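Local coordinates for protein myosin-4 (Saccharomyces cerevisiae, PDB 3MMI) that moves selected mRNAs, ASH1 among them, into the yeast bud as a type V myosin motor recruited through SHE3, the chain here being its globular tail, at residues V62-L65 with V66-L70; P54-V57 with I58-V62; S210-T213 with K214-D218. All coordinates share one frame; numbering follows the deposited sequence.

How the interactions relate
After helices 19-24 and 26-37 the chain enters helix 53-67, which carries two of the three contacts. Interaction 2 (54-62) occupies its early turns and interaction 1 (62-70) its last turn and the exit toward helix 71-91; the two share Val62. Interaction 3 (210-218) lies in the first turns of helix 209-234, with nearest atoms about 13 Å from interaction 2 and 19 Å from interaction 1. All are local; interaction 1 begins on the residue where interaction 2 ends, interaction 3 follows separately, and none nests in or crosses another. Around the first two, helix 53-67 packs on helices 19-24, 26-37, 71-91, 97-108 and 111-119; the third lies close to the chain's centre, beside helices 132-168 and 185-204.

Interaction 1: V62-L65 with V66-L70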
loop_
_atom_site.group_PDB
_atom_site.type_symbol
_atom_site.label_atom_id
_atom_site.label_comp_id
_atom_site.label_asym_id
_atom_site.label_seq_id
_atom_site.Cartn_x
_atom_site.Cartn_y
_atom_site.Cartn_z
ATOM N N VAL A 62 10.863 23.728 13.193
ATOM C CA VAL A 62 11.811 23.623 12.059
ATOM C C VAL A 62 12.012 24.921 11.328
ATOM O O VAL A 62 13.172 25.308 11.070
ATOM C CB VAL A 62 11.382 22.587 10.977
ATOM C CG1 VAL A 62 12.286 22.650 9.802
ATOM C CG2 VAL A 62 11.306 21.189 11.566
ATOM N N SER A 63 10.918 25.576 10.932
ATOM C CA SER A 63 11.164 26.887 10.317
ATOM C C SER A 63 11.825 27.984 11.169
ATOM O O SER A 63 12.591 28.749 10.605
ATOM C CB SER A 63 10.019 27.441 9.497
ATOM O OG SER A 63 9.208 28.218 10.275
ATOM N N SER A 64 11.605 28.022 12.488
ATOM C CA SER A 64 12.368 28.988 13.335
ATOM C C SER A 64 13.843 28.651 13.227
ATOM O O SER A 64 14.643 29.466 12.811
ATOM C CB SER A 64 11.901 28.974 14.812
ATOM O OG SER A 64 12.661 29.890 15.592
ATOM N N LEU A 65 14.179 27.413 13.542
ATOM C CA LEU A 65 15.550 26.935 13.488
ATOM C C LEU A 65 16.240 27.213 12.162
ATOM O O LEU A 65 17.396 27.574 12.142
ATOM C CB LEU A 65 15.606 25.454 13.795
ATOM C CG LEU A 65 15.342 25.020 15.227
ATOM C CD1 LEU A 65 15.074 23.519 15.257
ATOM C CD2 LEU A 65 16.564 25.311 16.136
ATOM N N VAL A 66 15.522 27.087 11.055
ATOM C CA VAL A 66 16.183 27.221 9.751
ATOM C C VAL A 66 16.464 28.666 9.466
ATOM O O VAL A 66 17.499 29.023 8.886
ATOM C CB VAL A 66 15.324 26.623 8.529
ATOM C CG1 VAL A 66 15.782 27.178 7.170
ATOM C CG2 VAL A 66 15.345 25.092 8.537
ATOM N N ARG A 67 15.553 29.525 9.884
ATOM C CA ARG A 67 15.673 30.953 9.682
ATOM C C ARG A 67 16.825 31.536 10.444
ATOM O O ARG A 67 17.461 32.452 9.989
ATOM C CB ARG A 67 14.416 31.660 10.137
ATOM C CG ARG A 67 14.558 33.114 10.110
ATOM C CD ARG A 67 13.546 33.677 9.232
ATOM N NE ARG A 67 12.314 33.167 9.731
ATOM C CZ ARG A 67 12.026 33.140 11.011
ATOM N NH1 ARG A 67 12.874 33.623 11.872
ATOM N NH2 ARG A 67 10.888 32.626 11.420
ATOM N N ASN A 68 17.067 30.979 11.613
ATOM C CA ASN A 68 18.113 31.433 12.498
ATOM C C ASN A 68 19.348 30.602 12.260
ATOM O O ASN A 68 20.300 30.603 13.067
ATOM C CB ASN A 68 17.651 31.351 13.972
ATOM C CG ASN A 68 16.458 32.251 14.220
ATOM O OD1 ASN A 68 16.567 33.489 13.959
ATOM N ND2 ASN A 68 15.311 31.668 14.658
ATOM N N GLY A 69 19.306 29.860 11.159
ATOM C CA GLY A 69 20.479 29.141 10.655
ATOM C C GLY A 69 20.918 27.969 11.515
ATOM O O GLY A 69 22.066 27.556 11.430
ATOM N N LEU A 70 20.053 27.412 12.354
ATOM C CA LEU A 70 20.527 26.324 13.171
ATOM C C LEU A 70 20.338 24.940 12.487
ATOM O O LEU A 70 19.562 24.088 12.918
ATOM C CB LEU A 70 19.948 26.388 14.579
ATOM C CG LEU A 70 20.377 27.641 15.379
ATOM C CD1 LEU A 70 19.684 27.654 16.776
ATOM C CD2 LEU A 70 21.896 27.582 15.623
#
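Leu70 N donates to Leu65 O over 2.7 Å, the shortest hydrogen bond of this helix end, and it reaches back across five residues. Its companion, the weak bond from Gly69 N to Val66 O, completes a Schellman motif with Gly69 as the C-prime residue. The positive phi of Gly69 (69°), a value that glycine adopts readily, turns the chain out of the helix. Just before it, ordinary i to i+4 bonds still run from Val66 N to Val62 O, from Arg67 N to Ser63 O and from Asn68 N to Ser64 O. Asn68 is the first residue to leave helical geometry, and its side chain folds back over the last turn: with CG anti to its own carbonyl carbon (chi1 -62°), the amide nitrogen ND2 comes to 3.0 Å from Ser64 O and 3.3 Å from Ser64 OG. Apolar contacts accompany these bonds. The CD2 methyl of Leu65 rests 3.9 Å from Leu70 CB, the two leucine side chains crossing at about a right angle, so carbon contact supplements the backbone bond where the chain leaves the helix. Val62 and Val66, by contrast, lie alongside each other and point the same way, with CG1 of the first 4.1 Å from CG2 of the second. Outside this turn, Leu65 and Leu70 both touch Leu23 of helix 19-24, and Leu65 also meets Gln73 of helix 71-91. Val62 packs on Phe77 and Ile78 of that same helix and on Phe114 of helix 111-119, which places the end of helix 53-67 among three others.

Interaction 2: P54-V57 with I58-V62; sequences PIHV and ITTVV
Ile58 packs closely over the carbonyl of Pro54, whereas on an exposed side of the helix the side chains of His56 and Thr60 stay farther apart, although Thr60 grips the His56 carbonyl. On the tight side Ile58 CD1 lies 3.2 Å from Pro54 O, the same oxygen that accepts the bond from Ile58 N at 2.9 Å. The isoleucine bends back this far because CG1 stands anti to its own carbonyl carbon (chi1 -76°), which aims the branch toward the preceding turn. On the exposed side, His56 O is gripped twice by Thr60, by N and by OG1, each at 3.0 Å and from opposite faces of the carbonyl plane. The hydroxyl's hydrogen is thus spent on the helix backbone, and OG1 also sits over one face of the His56 ring, offset toward its rim and 3.9 Å from NE2. A further backbone bond, Val61 N to Val57 O, carries the helix on. The buried side is walled by Leu111 of helix 111-119 and Val81 of helix 71-91, which touch Ile58, while Val57 rests on Val33 and Tyr37 of helix 26-37 and Pro54 packs against Trp104 of helix 97-108.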
loop_
_atom_site.group_PDB
_atom_site.type_symbol
_atom_site.label_atom_id
_atom_site.label_comp_id
_atom_site.label_asym_id
_atom_site.label_seq_id
_atom_site.Cartn_x
_atom_site.Cartn_y
_atom_site.Cartn_z
ATOM N N PRO A 54 0.007 18.500 14.748
ATOM C CA PRO A 54 1.418 18.139 14.908
ATOM C C PRO A 54 2.269 18.680 13.812
ATOM O O PRO A 54 3.438 19.026 14.061
ATOM C CB PRO A 54 1.415 16.618 14.881
ATOM C CG PRO A 54 0.076 16.234 15.340
ATOM C CD PRO A 54 -0.865 17.312 14.801
ATOM N N ILE A 55 1.693 18.821 12.623
ATOM C CA ILE A 55 2.485 19.365 11.528
ATOM C C ILE A 55 2.715 20.851 11.743
ATOM O O ILE A 55 3.682 21.453 11.259
ATOM C CB ILE A 55 1.925 19.022 10.076
ATOM C CG1 ILE A 55 2.930 19.385 8.985
ATOM C CG2 ILE A 55 0.581 19.781 9.732
ATOM C CD1 ILE A 55 4.290 18.659 9.132
ATOM N N HIS A 56 1.811 21.450 12.503
ATOM C CA HIS A 56 1.934 22.862 12.830
ATOM C C HIS A 56 3.056 23.028 13.871
ATOM O O HIS A 56 3.904 23.866 13.747
ATOM C CB HIS A 56 0.576 23.430 13.278
ATOM C CG HIS A 56 0.629 24.895 13.627
ATOM N ND1 HIS A 56 0.747 25.881 12.645
ATOM C CD2 HIS A 56 0.675 25.531 14.853
ATOM C CE1 HIS A 56 0.824 27.062 13.244
ATOM N NE2 HIS A 56 0.798 26.877 14.584
ATOM N N VAL A 57 3.096 22.178 14.864
ATOM C CA VAL A 57 4.102 22.308 15.884
ATOM C C VAL A 57 5.485 21.998 15.290
ATOM O O VAL A 57 6.426 22.802 15.443
ATOM C CB VAL A 57 3.806 21.330 17.039
ATOM C CG1 VAL A 57 4.909 21.374 18.115
ATOM C CG2 VAL A 57 2.520 21.643 17.639
ATOM N N ILE A 58 5.607 20.834 14.613
ATOM C CA ILE A 58 6.857 20.431 13.948
ATOM C C ILE A 58 7.379 21.526 13.038
ATOM O O ILE A 58 8.545 21.896 13.063
ATOM C CB ILE A 58 6.678 19.161 13.134
ATOM C CG1 ILE A 58 6.626 17.952 14.062
ATOM C CG2 ILE A 58 7.892 18.947 12.188
ATOM C CD1 ILE A 58 5.710 16.789 13.562
ATOM N N THR A 59 6.487 22.085 12.282
ATOM C CA THR A 59 6.865 22.924 11.215
ATOM C C THR A 59 7.242 24.319 11.715
ATOM O O THR A 59 8.141 24.966 11.162
ATOM C CB THR A 59 5.735 22.912 10.170
ATOM O OG1 THR A 59 6.330 22.906 8.873
ATOM C CG2 THR A 59 4.765 24.105 10.276
ATOM N N THR A 60 6.571 24.765 12.793
ATOM C CA THR A 60 6.960 26.003 13.476
ATOM C C THR A 60 8.364 25.905 14.025
ATOM O O THR A 60 9.110 26.804 13.839
ATOM C CB THR A 60 5.986 26.401 14.621
ATOM O OG1 THR A 60 4.710 26.767 14.075
ATOM C CG2 THR A 60 6.538 27.568 15.398
ATOM N N VAL A 61 8.720 24.803 14.670
ATOM C CA VAL A 61 10.037 24.709 15.282
ATOM C C VAL A 61 11.070 24.651 14.150
ATOM O O VAL A 61 12.046 25.425 14.143
ATOM C CB VAL A 61 10.187 23.483 16.184
ATOM C CG1 VAL A 61 11.590 23.340 16.653
ATOM C CG2 VAL A 61 9.259 23.553 17.360
ATOM N N VAL A 62 10.863 23.728 13.193
ATOM C CA VAL A 62 11.811 23.623 12.059
ATOM C C VAL A 62 12.012 24.921 11.328
ATOM O O VAL A 62 13.172 25.308 11.070
ATOM C CB VAL A 62 11.382 22.587 10.977
ATOM C CG1 VAL A 62 12.286 22.650 9.802
ATOM C CG2 VAL A 62 11.306 21.189 11.566
#

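Interaction 3: S210-T213 with K214-D218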
loop_
_atom_site.group_PDB
_atom_site.type_symbol
_atom_site.label_atom_id
_atom_site.label_comp_id
_atom_site.label_asym_id
_atom_site.label_seq_id
_atom_site.Cartn_x
_atom_site.Cartn_y
_atom_site.Cartn_z
ATOM N N SER A 210 -4.340 13.859 -4.128
ATOM C CA SER A 210 -3.460 12.966 -4.776
ATOM C C SER A 210 -2.968 11.858 -3.854
ATOM O O SER A 210 -2.680 10.800 -4.366
ATOM C CB SER A 210 -2.268 13.737 -5.314
ATOM O OG SER A 210 -1.618 14.353 -4.190
ATOM N N MET A 211 -2.885 12.043 -2.540
ATOM C CA MET A 211 -2.583 10.924 -1.690
ATOM C C MET A 211 -3.795 10.016 -1.420
ATOM O O MET A 211 -3.670 8.816 -1.122
ATOM C CB MET A 211 -1.945 11.452 -0.416
ATOM C CG MET A 211 -1.263 10.412 0.457
ATOM S SD MET A 211 0.136 9.436 -0.262
ATOM C CE MET A 211 1.017 10.673 -1.131
ATOM N N HIS A 212 -4.995 10.604 -1.459
ATOM C CA HIS A 212 -6.272 9.883 -1.235
ATOM C C HIS A 212 -6.481 8.829 -2.311
ATOM O O HIS A 212 -6.708 7.659 -2.048
ATOM C CB HIS A 212 -7.385 10.902 -1.361
ATOM C CG HIS A 212 -8.694 10.483 -0.781
ATOM N ND1 HIS A 212 -9.392 11.292 0.090
ATOM C CD2 HIS A 212 -9.495 9.411 -1.032
ATOM C CE1 HIS A 212 -10.569 10.743 0.347
ATOM N NE2 HIS A 212 -10.654 9.590 -0.307
ATOM N N THR A 213 -6.300 9.257 -3.541
ATOM C CA THR A 213 -6.297 8.343 -4.678
ATOM C C THR A 213 -5.149 7.359 -4.656
ATOM O O THR A 213 -5.341 6.170 -4.954
ATOM C CB THR A 213 -6.284 9.087 -6.094
ATOM O OG1 THR A 213 -5.057 9.852 -6.247
ATOM C CG2 THR A 213 -7.401 10.053 -6.146
ATOM N N LYS A 214 -3.955 7.788 -4.253
ATOM C CA LYS A 214 -2.861 6.777 -4.116
ATOM C C LYS A 214 -3.241 5.680 -3.088
ATOM O O LYS A 214 -3.042 4.490 -3.325
ATOM C CB LYS A 214 -1.492 7.455 -3.820
ATOM C CG LYS A 214 -0.481 6.554 -3.370
ATOM C CD LYS A 214 0.927 7.123 -3.413
ATOM C CE LYS A 214 1.894 6.042 -3.925
ATOM N NZ LYS A 214 1.953 4.933 -3.062
ATOM N N ILE A 215 -3.729 6.106 -1.917
ATOM C CA ILE A 215 -4.145 5.158 -0.858
ATOM C C ILE A 215 -5.158 4.118 -1.421
ATOM O O ILE A 215 -5.081 2.911 -1.115
ATOM C CB ILE A 215 -4.666 5.854 0.400
ATOM C CG1 ILE A 215 -3.524 6.557 1.139
ATOM C CG2 ILE A 215 -5.270 4.751 1.360
ATOM C CD1 ILE A 215 -3.824 7.553 2.065
ATOM N N PHE A 216 -6.070 4.570 -2.258
ATOM C CA PHE A 216 -7.054 3.661 -2.779
ATOM C C PHE A 216 -6.438 2.677 -3.819
ATOM O O PHE A 216 -6.839 1.534 -3.881
ATOM C CB PHE A 216 -8.245 4.401 -3.443
ATOM C CG PHE A 216 -9.275 5.011 -2.439
ATOM C CD1 PHE A 216 -9.381 4.573 -1.096
ATOM C CD2 PHE A 216 -10.142 6.006 -2.865
ATOM C CE1 PHE A 216 -10.347 5.129 -0.203
ATOM C CE2 PHE A 216 -11.096 6.579 -1.967
ATOM C CZ PHE A 216 -11.181 6.120 -0.640
ATOM N N ASN A 217 -5.548 3.183 -4.706
ATOM C CA ASN A 217 -4.723 2.310 -5.563
ATOM C C ASN A 217 -3.901 1.296 -4.742
ATOM O O ASN A 217 -3.898 0.133 -5.093
ATOM C CB ASN A 217 -3.778 3.112 -6.519
ATOM C CG ASN A 217 -4.556 3.858 -7.633
ATOM O OD1 ASN A 217 -4.458 5.085 -7.781
ATOM N ND2 ASN A 217 -5.381 3.137 -8.354
ATOM N N ASP A 218 -3.227 1.740 -3.673
ATOM C CA ASP A 218 -2.421 0.793 -2.944
ATOM C C ASP A 218 -3.260 -0.257 -2.223
ATOM O O ASP A 218 -2.819 -1.365 -1.931
ATOM C CB ASP A 218 -1.461 1.507 -1.988
ATOM C CG ASP A 218 -0.376 2.294 -2.723
ATOM O OD1 ASP A 218 -0.206 2.057 -3.946
ATOM O OD2 ASP A 218 0.261 3.172 -2.102
#
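An offset edge-to-face (T-shaped) aromatic pair, His212 with Phe216, marks this local i to i+4 contact in the early turns of helix 209-234, near the centre of the globular tail. The imidazole turns its edge to the face of the phenyl ring, with the planes at 81° and the centroids 4.9 Å apart; His212 CD2 comes to 3.4 Å from Phe216 CE2. The histidine reaches forward along the helix because its CG lies anti to the backbone N (chi1 -163°), while Phe216 leans back to meet it and sets one ring face over His212 O. Asp199 of helix 185-204 takes a hydrogen bond from His212 NE2, fixing the imidazole, and Trp256 makes another edge-to-face pair with Phe216. With Phe216 replaced by alanine, the His212 edge and Trp256 would probably both lose their aromatic partner, with a gap opened between them. Around the helix, Met211 CG touches Ile215 CD1 at 4.2 Å, and Met211 SD lies alongside Lys214 CD at 4.0 Å. That lysine runs on to a salt bridge, NZ to Asp218 OD2 at 2.6 Å, in which OD2 accepts through its syn lone pair. Tyr153 OH of helix 132-168 also bonds to OD2, and NZ bonds to Asp352 O. The backbone bonds vary from a long one, Lys214 N to Ser210 O, to the nearly straight Asn217 N to Thr213 O (177°). Spacing of i to i+4 puts side chains on one helix face, and here an aromatic and an ionic pair form in this way within the all-helical dilute domain of a type V myosin tail.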